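Histidyl-trna synthetase (Thermus thermophilus, PDB 1H4V) catalyses the ATP-dependent attachment of L-histidine to tRNA(His), releasing AMP and diphosphate, and works as a homodimer. Local coordinates at residues Val40-Glu45 against Met86-Leu91; Phe66-Arg71 against Leu76-Glu81; Val394-Leu399 against Pro413-Gln418. All blocks are in the same frame, centred on the assembly; numbering follows the deposited sequence.

Interaction 1: Val40-Glu45 against Met86-Leu91; sequences VTPIFE and MVRAYL
R88 and E45 form a salt bridge between helix 83-92 and strand 44-46, a worked example of an arginine used side-on. Two nitrogens of the guanidinium take one carboxylate oxygen each. NE reaches E45 OE1 at 3.0 Å on its syn lone pair, but the bond is bent, and OE1 is tilted from the guanidinium plane. The second bond, from R88 NH2 to E45 OE2 at 3.2 Å, is much straighter at 170°; OE2 lies at the edge of the guanidinium, in its plane, yet the nitrogen approaches from above the carboxylate plane. The two flat groups are therefore not coplanar but turned 60° against each other. The side chains arrive from opposite directions, and R88 gets there by leaving the helix with CG anti to the backbone N (chi1 -170°) and then bending at chi2 and chi3.

The remaining nitrogen is also engaged: NH1 makes salt bridges with E92 and, across the dimer interface, with D11 of the second subunit, its strongest polar partner. Three carboxylates around one buried guanidinium probably balance its charge and fix its rotation. Outward from this polar centre the contact is slight. CD of P42 rests 3.7 Å from R88 NH2, and CB of T41 lies 4.2 Å from the same nitrogen, both approaching the guanidinium obliquely. T41 also packs on M106 of strand 102-111, while P42 meets D11 of the second subunit. With its proline close to the subunit boundary, the segment 40-45 is consistent with motif 1 of class II aminoacyl-tRNA synthetases, the element that forms much of the dimer interface.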
ATOM      1  N   VAL A  40      -8.761  -4.169   1.566  1.00 19.82           N
ATOM      2  CA  VAL A  40      -8.215  -3.210   0.608  1.00 17.40           C
ATOM      3  C   VAL A  40      -9.193  -3.093  -0.568  1.00 17.89           C
ATOM      4  O   VAL A  40      -9.416  -4.065  -1.290  1.00 18.80           O
ATOM      5  CB  VAL A  40      -6.831  -3.643   0.044  1.00 17.85           C
ATOM      6  CG1 VAL A  40      -6.338  -2.580  -0.937  1.00 10.56           C
ATOM      7  CG2 VAL A  40      -5.810  -3.826   1.175  1.00 11.04           C
ATOM      8  N   THR A  41      -9.788  -1.917  -0.753  1.00 15.20           N
ATOM      9  CA  THR A  41     -10.717  -1.726  -1.861  1.00 13.78           C
ATOM     10  C   THR A  41      -9.976  -1.131  -3.045  1.00 14.35           C
ATOM     11  O   THR A  41      -8.826  -0.700  -2.916  1.00 13.06           O
ATOM     12  CB  THR A  41     -11.872  -0.780  -1.488  1.00 14.82           C
ATOM     13  OG1 THR A  41     -11.360   0.531  -1.214  1.00 21.45           O
ATOM     14  CG2 THR A  41     -12.597  -1.298  -0.269  1.00 12.66           C
ATOM     15  N   PRO A  42     -10.620  -1.105  -4.222  1.00 14.12           N
ATOM     16  CA  PRO A  42      -9.960  -0.543  -5.404  1.00 13.65           C
ATOM     17  C   PRO A  42      -9.732   0.964  -5.320  1.00 13.77           C
ATOM     18  O   PRO A  42     -10.391   1.671  -4.558  1.00 13.03           O
ATOM     19  CB  PRO A  42     -10.913  -0.919  -6.537  1.00 12.38           C
ATOM     20  CG  PRO A  42     -11.487  -2.217  -6.066  1.00 13.72           C
ATOM     21  CD  PRO A  42     -11.800  -1.893  -4.621  1.00 14.63           C
ATOM     22  N   ILE A  43      -8.782   1.445  -6.113  1.00 13.20           N
ATOM     23  CA  ILE A  43      -8.467   2.863  -6.159  1.00 14.14           C
ATOM     24  C   ILE A  43      -9.647   3.663  -6.736  1.00 13.85           C
ATOM     25  O   ILE A  43      -9.874   4.808  -6.363  1.00 12.93           O
ATOM     26  CB  ILE A  43      -7.211   3.099  -7.015  1.00 15.10           C
ATOM     27  CG1 ILE A  43      -5.991   2.446  -6.341  1.00 16.19           C
ATOM     28  CG2 ILE A  43      -7.016   4.573  -7.256  1.00 14.43           C
ATOM     29  CD1 ILE A  43      -5.576   3.054  -5.000  1.00 12.76           C
ATOM     30  N   PHE A  44     -10.393   3.063  -7.657  1.00 16.47           N
ATOM     31  CA  PHE A  44     -11.552   3.738  -8.237  1.00 19.30           C
ATOM     32  C   PHE A  44     -12.772   2.832  -8.234  1.00 20.83           C
ATOM     33  O   PHE A  44     -12.653   1.607  -8.167  1.00 21.36           O
ATOM     34  CB  PHE A  44     -11.264   4.231  -9.668  1.00 19.79           C
ATOM     35  CG  PHE A  44     -10.841   3.151 -10.635  1.00 20.33           C
ATOM     36  CD1 PHE A  44     -11.722   2.146 -11.019  1.00 20.78           C
ATOM     37  CD2 PHE A  44      -9.564   3.165 -11.187  1.00 22.80           C
ATOM     38  CE1 PHE A  44     -11.338   1.162 -11.943  1.00 21.17           C
ATOM     39  CE2 PHE A  44      -9.168   2.188 -12.111  1.00 27.23           C
ATOM     40  CZ  PHE A  44     -10.062   1.182 -12.488  1.00 23.13           C
ATOM     41  N   GLU A  45     -13.945   3.449  -8.296  1.00 22.09           N
ATOM     42  CA  GLU A  45     -15.213   2.722  -8.296  1.00 21.30           C
ATOM     43  C   GLU A  45     -16.250   3.480  -9.106  1.00 19.63           C
ATOM     44  O   GLU A  45     -15.991   4.588  -9.600  1.00 17.04           O
ATOM     45  CB  GLU A  45     -15.733   2.565  -6.864  1.00 22.52           C
ATOM     46  CG  GLU A  45     -14.722   1.958  -5.937  1.00 30.23           C
ATOM     47  CD  GLU A  45     -15.334   1.010  -4.939  1.00 29.28           C
ATOM     48  OE1 GLU A  45     -16.403   0.435  -5.234  1.00 31.34           O
ATOM     49  OE2 GLU A  45     -14.728   0.823  -3.868  1.00 29.56           O
ATOM     50  N   MET A  86     -16.058   0.628   1.882  1.00 17.72           N
ATOM     51  CA  MET A  86     -16.083  -0.502   2.808  1.00 18.41           C
ATOM     52  C   MET A  86     -17.487  -1.062   2.938  1.00 16.31           C
ATOM     53  O   MET A  86     -17.661  -2.279   2.949  1.00 17.38           O
ATOM     54  CB  MET A  86     -15.512  -0.081   4.168  1.00 15.38           C
ATOM     55  CG  MET A  86     -14.029   0.246   4.038  1.00 21.40           C
ATOM     56  SD  MET A  86     -13.286   1.155   5.378  1.00 28.25           S
ATOM     57  CE  MET A  86     -12.908  -0.216   6.506  1.00 16.72           C
ATOM     58  N   VAL A  87     -18.479  -0.179   3.017  1.00 14.58           N
ATOM     59  CA  VAL A  87     -19.878  -0.610   3.099  1.00 14.82           C
ATOM     60  C   VAL A  87     -20.227  -1.352   1.806  1.00 15.54           C
ATOM     61  O   VAL A  87     -20.914  -2.373   1.831  1.00 17.29           O
ATOM     62  CB  VAL A  87     -20.847   0.585   3.238  1.00 14.82           C
ATOM     63  CG1 VAL A  87     -22.290   0.104   3.074  1.00 15.86           C
ATOM     64  CG2 VAL A  87     -20.668   1.254   4.589  1.00  8.29           C
ATOM     65  N   ARG A  88     -19.735  -0.837   0.679  1.00 15.57           N
ATOM     66  CA  ARG A  88     -19.976  -1.446  -0.622  1.00 15.03           C
ATOM     67  C   ARG A  88     -19.354  -2.841  -0.658  1.00 17.00           C
ATOM     68  O   ARG A  88     -19.870  -3.744  -1.316  1.00 17.18           O
ATOM     69  CB  ARG A  88     -19.391  -0.558  -1.728  1.00 15.70           C
ATOM     70  CG  ARG A  88     -19.771  -0.939  -3.167  1.00 13.62           C
ATOM     71  CD  ARG A  88     -18.927  -2.101  -3.682  1.00 18.92           C
ATOM     72  NE  ARG A  88     -17.501  -1.790  -3.618  1.00 21.49           N
ATOM     73  CZ  ARG A  88     -16.543  -2.700  -3.489  1.00 21.14           C
ATOM     74  NH1 ARG A  88     -16.852  -3.984  -3.413  1.00 25.77           N
ATOM     75  NH2 ARG A  88     -15.280  -2.323  -3.412  1.00 22.04           N
ATOM     76  N   ALA A  89     -18.250  -3.020   0.060  1.00 16.64           N
ATOM     77  CA  ALA A  89     -17.585  -4.320   0.109  1.00 16.18           C
ATOM     78  C   ALA A  89     -18.347  -5.284   1.027  1.00 15.07           C
ATOM     79  O   ALA A  89     -18.473  -6.469   0.721  1.00 15.61           O
ATOM     80  CB  ALA A  89     -16.135  -4.160   0.592  1.00 15.64           C
ATOM     81  N   TYR A  90     -18.845  -4.768   2.146  1.00 13.37           N
ATOM     82  CA  TYR A  90     -19.600  -5.566   3.110  1.00 16.92           C
ATOM     83  C   TYR A  90     -20.814  -6.165   2.389  1.00 18.77           C
ATOM     84  O   TYR A  90     -21.186  -7.323   2.603  1.00 18.46           O
ATOM     85  CB  TYR A  90     -20.059  -4.660   4.257  1.00 17.71           C
ATOM     86  CG  TYR A  90     -20.987  -5.286   5.277  1.00 19.04           C
ATOM     87  CD1 TYR A  90     -20.491  -5.808   6.474  1.00 23.18           C
ATOM     88  CD2 TYR A  90     -22.369  -5.292   5.079  1.00 16.67           C
ATOM     89  CE1 TYR A  90     -21.353  -6.316   7.459  1.00 19.90           C
ATOM     90  CE2 TYR A  90     -23.241  -5.796   6.052  1.00 16.39           C
ATOM     91  CZ  TYR A  90     -22.730  -6.303   7.241  1.00 20.29           C
ATOM     92  OH  TYR A  90     -23.587  -6.776   8.218  1.00 20.37           O
ATOM     93  N   LEU A  91     -21.412  -5.354   1.524  1.00 18.61           N
ATOM     94  CA  LEU A  91     -22.565  -5.755   0.734  1.00 20.06           C
ATOM     95  C   LEU A  91     -22.193  -6.773  -0.338  1.00 19.20           C
ATOM     96  O   LEU A  91     -22.810  -7.834  -0.438  1.00 17.90           O
ATOM     97  CB  LEU A  91     -23.180  -4.525   0.053  1.00 19.76           C
ATOM     98  CG  LEU A  91     -24.405  -3.837   0.665  1.00 20.54           C
ATOM     99  CD1 LEU A  91     -24.571  -4.178   2.137  1.00 16.75           C
ATOM    100  CD2 LEU A  91     -24.275  -2.347   0.448  1.00 13.78           C
TER

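Interaction 2: Phe66-Arg71 against Leu76-Glu81; sequences FTFQDR and LTLRPE
F66 and L78 begin an antiparallel pairing held by three main-chain hydrogen bonds and a bridging water. L78 N donates to F66 O at 2.9 Å. F68 and L76 form a hydrogen-bonded pair: F68 N gives to L76 O at 2.7 Å, and L76 N returns a bond to F68 O whose modelled 2.5 Å is doubtfully short. Beyond L78 N, a water accepts from F66 N and donates to L78 O, 2.8 Å each. Between these, T67 and T77 are a non-hydrogen-bonded pair, and T67 OG1 and T77 OG1 lie 3.0 Å apart in a hydrogen bond; T77 OG1 also bonds to T47. The carboxylate of D70, near L76, instead has R122 of the second subunit as its salt-bridge partner.

On the other face, F68 has CG between the backbone N and the carbonyl carbon (chi1 62°), which sets its ring beside L76 and L78: CB of L76 lies over one face in a CH-pi contact, and CD1 of L78 at the edge, 3.5 Å from F68 CE2. An alanine in place of F68 is likely to leave L76 and L78 without this cover and to lose the near-parallel F68 ring pair between the subunits. Strands 67-69 and 75-78 form a beta hairpin within a three-stranded antiparallel sheet of the catalytic region, with 67-69 as an outer strand, that packs against the second subunit.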
ATOM      1  N   PHE A  66     -12.235  13.269  -8.396  1.00 26.62           N
ATOM      2  CA  PHE A  66     -11.696  12.949  -9.707  1.00 24.27           C
ATOM      3  C   PHE A  66     -12.603  11.892 -10.317  1.00 25.25           C
ATOM      4  O   PHE A  66     -12.624  10.747  -9.877  1.00 25.34           O
ATOM      5  CB  PHE A  66     -10.266  12.407  -9.615  1.00 21.88           C
ATOM      6  CG  PHE A  66      -9.254  13.411  -9.142  1.00 18.62           C
ATOM      7  CD1 PHE A  66      -8.830  13.419  -7.820  1.00 16.16           C
ATOM      8  CD2 PHE A  66      -8.701  14.329 -10.029  1.00 19.72           C
ATOM      9  CE1 PHE A  66      -7.861  14.326  -7.384  1.00 17.97           C
ATOM     10  CE2 PHE A  66      -7.731  15.245  -9.603  1.00 20.96           C
ATOM     11  CZ  PHE A  66      -7.310  15.243  -8.280  1.00 17.78           C
ATOM     12  N   THR A  67     -13.356  12.294 -11.333  1.00 25.53           N
ATOM     13  CA  THR A  67     -14.295  11.415 -12.002  1.00 27.50           C
ATOM     14  C   THR A  67     -13.931  11.298 -13.471  1.00 28.76           C
ATOM     15  O   THR A  67     -13.318  12.194 -14.039  1.00 31.26           O
ATOM     16  CB  THR A  67     -15.716  11.982 -11.878  1.00 27.10           C
ATOM     17  OG1 THR A  67     -16.018  12.181 -10.496  1.00 29.82           O
ATOM     18  CG2 THR A  67     -16.743  11.032 -12.477  1.00 29.06           C
ATOM     19  N   PHE A  68     -14.302  10.189 -14.087  1.00 29.23           N
ATOM     20  CA  PHE A  68     -14.010   9.990 -15.496  1.00 32.03           C
ATOM     21  C   PHE A  68     -14.703   8.725 -15.955  1.00 33.47           C
ATOM     22  O   PHE A  68     -15.104   7.906 -15.137  1.00 32.42           O
ATOM     23  CB  PHE A  68     -12.496   9.878 -15.710  1.00 31.95           C
ATOM     24  CG  PHE A  68     -11.865   8.707 -15.004  1.00 32.35           C
ATOM     25  CD1 PHE A  68     -11.728   7.480 -15.647  1.00 32.62           C
ATOM     26  CD2 PHE A  68     -11.437   8.823 -13.685  1.00 32.33           C
ATOM     27  CE1 PHE A  68     -11.176   6.377 -14.982  1.00 34.07           C
ATOM     28  CE2 PHE A  68     -10.884   7.734 -13.006  1.00 32.66           C
ATOM     29  CZ  PHE A  68     -10.753   6.504 -13.659  1.00 35.09           C
ATOM     30  N   GLN A  69     -14.871   8.566 -17.258  1.00 37.67           N
ATOM     31  CA  GLN A  69     -15.507   7.354 -17.746  1.00 41.95           C
ATOM     32  C   GLN A  69     -14.517   6.554 -18.557  1.00 43.00           C
ATOM     33  O   GLN A  69     -13.716   7.114 -19.296  1.00 43.46           O
ATOM     34  CB  GLN A  69     -16.756   7.679 -18.567  1.00 43.28           C
ATOM     35  CG  GLN A  69     -16.557   8.654 -19.693  1.00 49.27           C
ATOM     36  CD  GLN A  69     -17.883   9.092 -20.284  1.00 55.24           C
ATOM     37  OE1 GLN A  69     -18.699   9.721 -19.606  1.00 57.65           O
ATOM     38  NE2 GLN A  69     -18.109   8.758 -21.548  1.00 56.86           N
ATOM     39  N   ASP A  70     -14.556   5.239 -18.386  1.00 45.52           N
ATOM     40  CA  ASP A  70     -13.653   4.363 -19.108  1.00 49.03           C
ATOM     41  C   ASP A  70     -14.228   4.031 -20.477  1.00 49.98           C
ATOM     42  O   ASP A  70     -15.259   4.569 -20.879  1.00 49.49           O
ATOM     43  CB  ASP A  70     -13.429   3.069 -18.324  1.00 51.90           C
ATOM     44  CG  ASP A  70     -14.682   2.226 -18.221  1.00 54.69           C
ATOM     45  OD1 ASP A  70     -15.328   1.987 -19.265  1.00 59.87           O
ATOM     46  OD2 ASP A  70     -15.017   1.787 -17.100  1.00 55.80           O
ATOM     47  N   ARG A  71     -13.553   3.139 -21.189  1.00 51.07           N
ATOM     48  CA  ARG A  71     -14.013   2.726 -22.502  1.00 52.48           C
ATOM     49  C   ARG A  71     -15.324   1.987 -22.280  1.00 52.23           C
ATOM     50  O   ARG A  71     -15.334   0.837 -21.845  1.00 54.32           O
ATOM     51  CB  ARG A  71     -12.971   1.811 -23.149  1.00 55.11           C
ATOM     52  CG  ARG A  71     -11.602   2.460 -23.269  1.00 58.81           C
ATOM     53  CD  ARG A  71     -10.517   1.461 -23.634  1.00 63.76           C
ATOM     54  NE  ARG A  71     -10.608   1.008 -25.018  1.00 66.04           N
ATOM     55  CZ  ARG A  71      -9.750   0.162 -25.577  1.00 68.47           C
ATOM     56  NH1 ARG A  71      -8.739  -0.322 -24.867  1.00 71.11           N
ATOM     57  NH2 ARG A  71      -9.896  -0.198 -26.847  1.00 69.57           N
ATOM     58  N   LEU A  76     -16.612   6.538 -13.636  1.00 25.08           N
ATOM     59  CA  LEU A  76     -15.695   6.004 -12.633  1.00 23.02           C
ATOM     60  C   LEU A  76     -15.139   7.149 -11.792  1.00 22.47           C
ATOM     61  O   LEU A  76     -14.919   8.245 -12.301  1.00 20.84           O
ATOM     62  CB  LEU A  76     -14.548   5.268 -13.328  1.00 24.34           C
ATOM     63  CG  LEU A  76     -14.500   3.732 -13.345  1.00 31.08           C
ATOM     64  CD1 LEU A  76     -15.841   3.134 -13.681  1.00 31.32           C
ATOM     65  CD2 LEU A  76     -13.444   3.284 -14.351  1.00 30.32           C
ATOM     66  N   THR A  77     -14.915   6.896 -10.503  1.00 22.52           N
ATOM     67  CA  THR A  77     -14.385   7.920  -9.607  1.00 21.38           C
ATOM     68  C   THR A  77     -13.254   7.419  -8.706  1.00 20.64           C
ATOM     69  O   THR A  77     -13.320   6.329  -8.145  1.00 22.93           O
ATOM     70  CB  THR A  77     -15.524   8.521  -8.718  1.00 24.88           C
ATOM     71  OG1 THR A  77     -16.366   9.371  -9.517  1.00 26.84           O
ATOM     72  CG2 THR A  77     -14.948   9.332  -7.570  1.00 25.71           C
ATOM     73  N   LEU A  78     -12.209   8.226  -8.586  1.00 20.32           N
ATOM     74  CA  LEU A  78     -11.068   7.906  -7.732  1.00 19.38           C
ATOM     75  C   LEU A  78     -11.553   7.999  -6.284  1.00 18.51           C
ATOM     76  O   LEU A  78     -12.175   8.985  -5.899  1.00 17.96           O
ATOM     77  CB  LEU A  78      -9.938   8.912  -7.977  1.00 18.56           C
ATOM     78  CG  LEU A  78      -8.715   8.478  -8.793  1.00 20.05           C
ATOM     79  CD1 LEU A  78      -9.126   7.660  -9.984  1.00 23.50           C
ATOM     80  CD2 LEU A  78      -7.944   9.701  -9.235  1.00 17.54           C
ATOM     81  N   ARG A  79     -11.277   6.965  -5.497  1.00 18.15           N
ATOM     82  CA  ARG A  79     -11.692   6.915  -4.099  1.00 20.10           C
ATOM     83  C   ARG A  79     -11.418   8.206  -3.305  1.00 19.91           C
ATOM     84  O   ARG A  79     -10.265   8.581  -3.094  1.00 21.32           O
ATOM     85  CB  ARG A  79     -10.997   5.747  -3.402  1.00 21.15           C
ATOM     86  CG  ARG A  79     -11.431   5.548  -1.973  1.00 22.42           C
ATOM     87  CD  ARG A  79     -10.308   4.917  -1.178  1.00 24.79           C
ATOM     88  NE  ARG A  79     -10.044   3.555  -1.604  1.00 29.00           N
ATOM     89  CZ  ARG A  79      -8.841   3.002  -1.614  1.00 22.14           C
ATOM     90  NH1 ARG A  79      -7.790   3.706  -1.232  1.00 19.84           N
ATOM     91  NH2 ARG A  79      -8.699   1.738  -1.980  1.00 23.61           N
ATOM     92  N   PRO A  80     -12.485   8.894  -2.854  1.00 18.50           N
ATOM     93  CA  PRO A  80     -12.385  10.139  -2.080  1.00 18.24           C
ATOM     94  C   PRO A  80     -12.524   9.920  -0.571  1.00 18.44           C
ATOM     95  O   PRO A  80     -12.164  10.783   0.228  1.00 19.74           O
ATOM     96  CB  PRO A  80     -13.544  10.956  -2.619  1.00 11.74           C
ATOM     97  CG  PRO A  80     -14.594   9.911  -2.746  1.00 15.17           C
ATOM     98  CD  PRO A  80     -13.857   8.725  -3.369  1.00 15.20           C
ATOM     99  N   GLU A  81     -13.067   8.768  -0.195  1.00 20.03           N
ATOM    100  CA  GLU A  81     -13.288   8.419   1.210  1.00 20.75           C
ATOM    101  C   GLU A  81     -13.234   6.903   1.334  1.00 19.12           C
ATOM    102  O   GLU A  81     -13.266   6.193   0.336  1.00 17.29           O
ATOM    103  CB  GLU A  81     -14.670   8.893   1.675  1.00 18.32           C
ATOM    104  CG  GLU A  81     -15.810   8.183   0.955  1.00 27.91           C
ATOM    105  CD  GLU A  81     -17.123   8.251   1.713  1.00 36.46           C
ATOM    106  OE1 GLU A  81     -17.597   9.377   1.983  1.00 41.46           O
ATOM    107  OE2 GLU A  81     -17.682   7.179   2.042  1.00 33.71           O
TER
HETATM  108  O   HOH W   1     -11.598  11.690  -6.164  1.00 18.70           O

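Interaction 3: Val394-Leu399 against Pro413-Gln418; sequences VTLKRL and PGYLLQ
The anticodon-binding domain of this class IIa synthetase is an alpha/beta unit, and here L396 from strand 393-398 of its mixed sheet meets Y415 and L416 of the C-terminal helix 412-419. The backbones stay well apart, with 9.3 Å between the CA atoms of L396 and L416, so the gap is spanned by side chains alone. One methyl does the work. CD1 of L396 approaches the Y415 ring obliquely on its CD2 side, 3.8 Å from CD2 and 4.1 Å from CE2 of that ring. Leucine and tyrosine run alongside each other in opposite directions. Y415 leaves the helix with CG anti to the backbone N (chi1 177°), which carries its ring toward L396.

The same L396 methyl also touches CD2 of L416 at 4.1 Å, so the two helix residues share a single partner from the strand. Beyond the pair of segments the patch continues: Y415 packs on V405 and L407 of strand 404-408, L396 too meets L407, and L416 reaches F380 of strand 380-384. The helix thus lies across several strands. Carbon meets carbon throughout the contact between the segments, so it rests on dispersion and the exclusion of water, and its hold comes from shape rather than direction, without any bond angle to satisfy.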
ATOM      1  N   VAL A 394      38.854 -13.649   1.926  1.00 28.71           N
ATOM      2  CA  VAL A 394      38.308 -12.308   2.103  1.00 27.28           C
ATOM      3  C   VAL A 394      38.845 -11.725   3.397  1.00 27.02           C
ATOM      4  O   VAL A 394      39.191 -12.459   4.329  1.00 27.82           O
ATOM      5  CB  VAL A 394      36.768 -12.339   2.215  1.00 26.43           C
ATOM      6  CG1 VAL A 394      36.207 -10.934   2.112  1.00 24.08           C
ATOM      7  CG2 VAL A 394      36.190 -13.233   1.139  1.00 32.30           C
ATOM      8  N   THR A 395      38.911 -10.401   3.455  1.00 26.13           N
ATOM      9  CA  THR A 395      39.375  -9.724   4.649  1.00 26.43           C
ATOM     10  C   THR A 395      38.167  -8.996   5.189  1.00 27.46           C
ATOM     11  O   THR A 395      37.501  -8.264   4.460  1.00 27.58           O
ATOM     12  CB  THR A 395      40.494  -8.710   4.330  1.00 26.58           C
ATOM     13  OG1 THR A 395      41.675  -9.422   3.942  1.00 31.08           O
ATOM     14  CG2 THR A 395      40.811  -7.845   5.540  1.00 21.85           C
ATOM     15  N   LEU A 396      37.866  -9.220   6.461  1.00 27.45           N
ATOM     16  CA  LEU A 396      36.728  -8.570   7.089  1.00 26.77           C
ATOM     17  C   LEU A 396      37.197  -7.686   8.235  1.00 27.18           C
ATOM     18  O   LEU A 396      38.193  -7.974   8.893  1.00 25.61           O
ATOM     19  CB  LEU A 396      35.731  -9.614   7.610  1.00 24.16           C
ATOM     20  CG  LEU A 396      35.021 -10.501   6.574  1.00 24.50           C
ATOM     21  CD1 LEU A 396      34.098 -11.490   7.289  1.00 20.60           C
ATOM     22  CD2 LEU A 396      34.234  -9.634   5.594  1.00 18.55           C
ATOM     23  N   LYS A 397      36.476  -6.597   8.462  1.00 27.47           N
ATOM     24  CA  LYS A 397      36.822  -5.692   9.532  1.00 28.63           C
ATOM     25  C   LYS A 397      35.562  -5.218  10.228  1.00 29.02           C
ATOM     26  O   LYS A 397      34.752  -4.507   9.634  1.00 28.87           O
ATOM     27  CB  LYS A 397      37.588  -4.485   8.988  1.00 28.38           C
ATOM     28  CG  LYS A 397      38.073  -3.535  10.071  1.00 30.34           C
ATOM     29  CD  LYS A 397      38.730  -2.301   9.472  1.00 35.48           C
ATOM     30  CE  LYS A 397      39.495  -1.520  10.527  1.00 37.17           C
ATOM     31  NZ  LYS A 397      40.569  -2.372  11.122  1.00 46.56           N
ATOM     32  N   ARG A 398      35.382  -5.622  11.481  1.00 29.70           N
ATOM     33  CA  ARG A 398      34.217  -5.185  12.226  1.00 31.39           C
ATOM     34  C   ARG A 398      34.483  -3.713  12.513  1.00 31.74           C
ATOM     35  O   ARG A 398      35.362  -3.370  13.300  1.00 30.16           O
ATOM     36  CB  ARG A 398      34.067  -5.989  13.516  1.00 32.46           C
ATOM     37  CG  ARG A 398      32.789  -5.670  14.273  1.00 39.07           C
ATOM     38  CD  ARG A 398      32.468  -6.727  15.321  1.00 46.27           C
ATOM     39  NE  ARG A 398      31.184  -6.465  15.971  1.00 54.47           N
ATOM     40  CZ  ARG A 398      30.025  -6.359  15.327  1.00 56.43           C
ATOM     41  NH1 ARG A 398      29.983  -6.491  14.009  1.00 61.08           N
ATOM     42  NH2 ARG A 398      28.909  -6.110  15.996  1.00 58.76           N
ATOM     43  N   LEU A 399      33.731  -2.844  11.848  1.00 32.46           N
ATOM     44  CA  LEU A 399      33.919  -1.408  11.995  1.00 34.55           C
ATOM     45  C   LEU A 399      33.859  -0.896  13.432  1.00 35.26           C
ATOM     46  O   LEU A 399      34.732  -0.141  13.856  1.00 36.47           O
ATOM     47  CB  LEU A 399      32.912  -0.650  11.118  1.00 32.77           C
ATOM     48  CG  LEU A 399      32.948  -0.947   9.610  1.00 32.02           C
ATOM     49  CD1 LEU A 399      32.140   0.097   8.872  1.00 33.45           C
ATOM     50  CD2 LEU A 399      34.360  -0.926   9.099  1.00 32.00           C
ATOM     51  N   PRO A 413      29.799 -16.588   5.417  1.00 27.77           N
ATOM     52  CA  PRO A 413      28.400 -16.592   5.871  1.00 27.92           C
ATOM     53  C   PRO A 413      28.292 -16.958   7.355  1.00 29.01           C
ATOM     54  O   PRO A 413      27.677 -16.245   8.151  1.00 28.67           O
ATOM     55  CB  PRO A 413      27.746 -17.657   4.988  1.00 23.52           C
ATOM     56  CG  PRO A 413      28.592 -17.667   3.761  1.00 29.05           C
ATOM     57  CD  PRO A 413      29.996 -17.543   4.313  1.00 28.64           C
ATOM     58  N   GLY A 414      28.903 -18.082   7.712  1.00 29.93           N
ATOM     59  CA  GLY A 414      28.859 -18.547   9.083  1.00 30.15           C
ATOM     60  C   GLY A 414      29.461 -17.566  10.060  1.00 30.58           C
ATOM     61  O   GLY A 414      28.878 -17.287  11.104  1.00 31.98           O
ATOM     62  N   TYR A 415      30.629 -17.040   9.723  1.00 31.03           N
ATOM     63  CA  TYR A 415      31.314 -16.095  10.586  1.00 30.42           C
ATOM     64  C   TYR A 415      30.468 -14.846  10.834  1.00 32.64           C
ATOM     65  O   TYR A 415      30.322 -14.393  11.976  1.00 32.80           O
ATOM     66  CB  TYR A 415      32.643 -15.697   9.954  1.00 25.06           C
ATOM     67  CG  TYR A 415      33.396 -14.661  10.743  1.00 23.93           C
ATOM     68  CD1 TYR A 415      34.305 -15.034  11.743  1.00 23.85           C
ATOM     69  CD2 TYR A 415      33.177 -13.302  10.521  1.00 15.51           C
ATOM     70  CE1 TYR A 415      34.975 -14.070  12.504  1.00 24.88           C
ATOM     71  CE2 TYR A 415      33.835 -12.332  11.271  1.00 20.48           C
ATOM     72  CZ  TYR A 415      34.730 -12.717  12.256  1.00 24.79           C
ATOM     73  OH  TYR A 415      35.383 -11.747  12.981  1.00 31.35           O
ATOM     74  N   LEU A 416      29.921 -14.286   9.757  1.00 33.76           N
ATOM     75  CA  LEU A 416      29.103 -13.082   9.856  1.00 35.30           C
ATOM     76  C   LEU A 416      27.851 -13.326  10.686  1.00 36.58           C
ATOM     77  O   LEU A 416      27.442 -12.464  11.463  1.00 36.09           O
ATOM     78  CB  LEU A 416      28.712 -12.587   8.462  1.00 32.86           C
ATOM     79  CG  LEU A 416      29.825 -11.992   7.599  1.00 32.97           C
ATOM     80  CD1 LEU A 416      29.378 -11.954   6.162  1.00 37.18           C
ATOM     81  CD2 LEU A 416      30.177 -10.593   8.083  1.00 31.12           C
ATOM     82  N   LEU A 417      27.254 -14.505  10.526  1.00 37.78           N
ATOM     83  CA  LEU A 417      26.046 -14.851  11.270  1.00 42.10           C
ATOM     84  C   LEU A 417      26.326 -15.024  12.761  1.00 43.04           C
ATOM     85  O   LEU A 417      25.526 -14.624  13.600  1.00 43.92           O
ATOM     86  CB  LEU A 417      25.422 -16.132  10.709  1.00 43.80           C
ATOM     87  CG  LEU A 417      23.935 -16.020  10.360  1.00 48.06           C
ATOM     88  CD1 LEU A 417      23.111 -15.803  11.622  1.00 50.02           C
ATOM     89  CD2 LEU A 417      23.735 -14.863   9.378  1.00 48.57           C
ATOM     90  N   GLN A 418      27.465 -15.623  13.087  1.00 44.46           N
ATOM     91  CA  GLN A 418      27.848 -15.821  14.478  1.00 45.92           C
ATOM     92  C   GLN A 418      28.132 -14.469  15.124  1.00 46.74           C
ATOM     93  O   GLN A 418      27.892 -14.275  16.313  1.00 49.07           O
ATOM     94  CB  GLN A 418      29.100 -16.697  14.553  1.00 48.25           C
ATOM     95  CG  GLN A 418      29.781 -16.732  15.916  1.00 57.32           C
ATOM     96  CD  GLN A 418      28.944 -17.411  16.986  1.00 64.02           C
ATOM     97  OE1 GLN A 418      28.548 -18.574  16.844  1.00 66.43           O
ATOM     98  NE2 GLN A 418      28.674 -16.689  18.071  1.00 64.64           N
TER

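Interactions 1 and 2 belong together: interaction 2 is nested within the loop closed by interaction 1, strands 44-46 and 75-78 are neighbours in one sheet, and backbone bonds join E45 to T77 and I43 to R79. Both also touch the second subunit. Interaction 3 lies apart in the anticodon-binding domain, its centre about 50 Å from that of interaction 1, with no other chain against it. Chemistry follows place. The buried interaction 1 relies on paired charges, the partly exposed hairpin of interaction 2 on main-chain hydrogen bonds backed by an aromatic face, and the buried interaction 3 on hydrocarbon contact alone between helix and sheet.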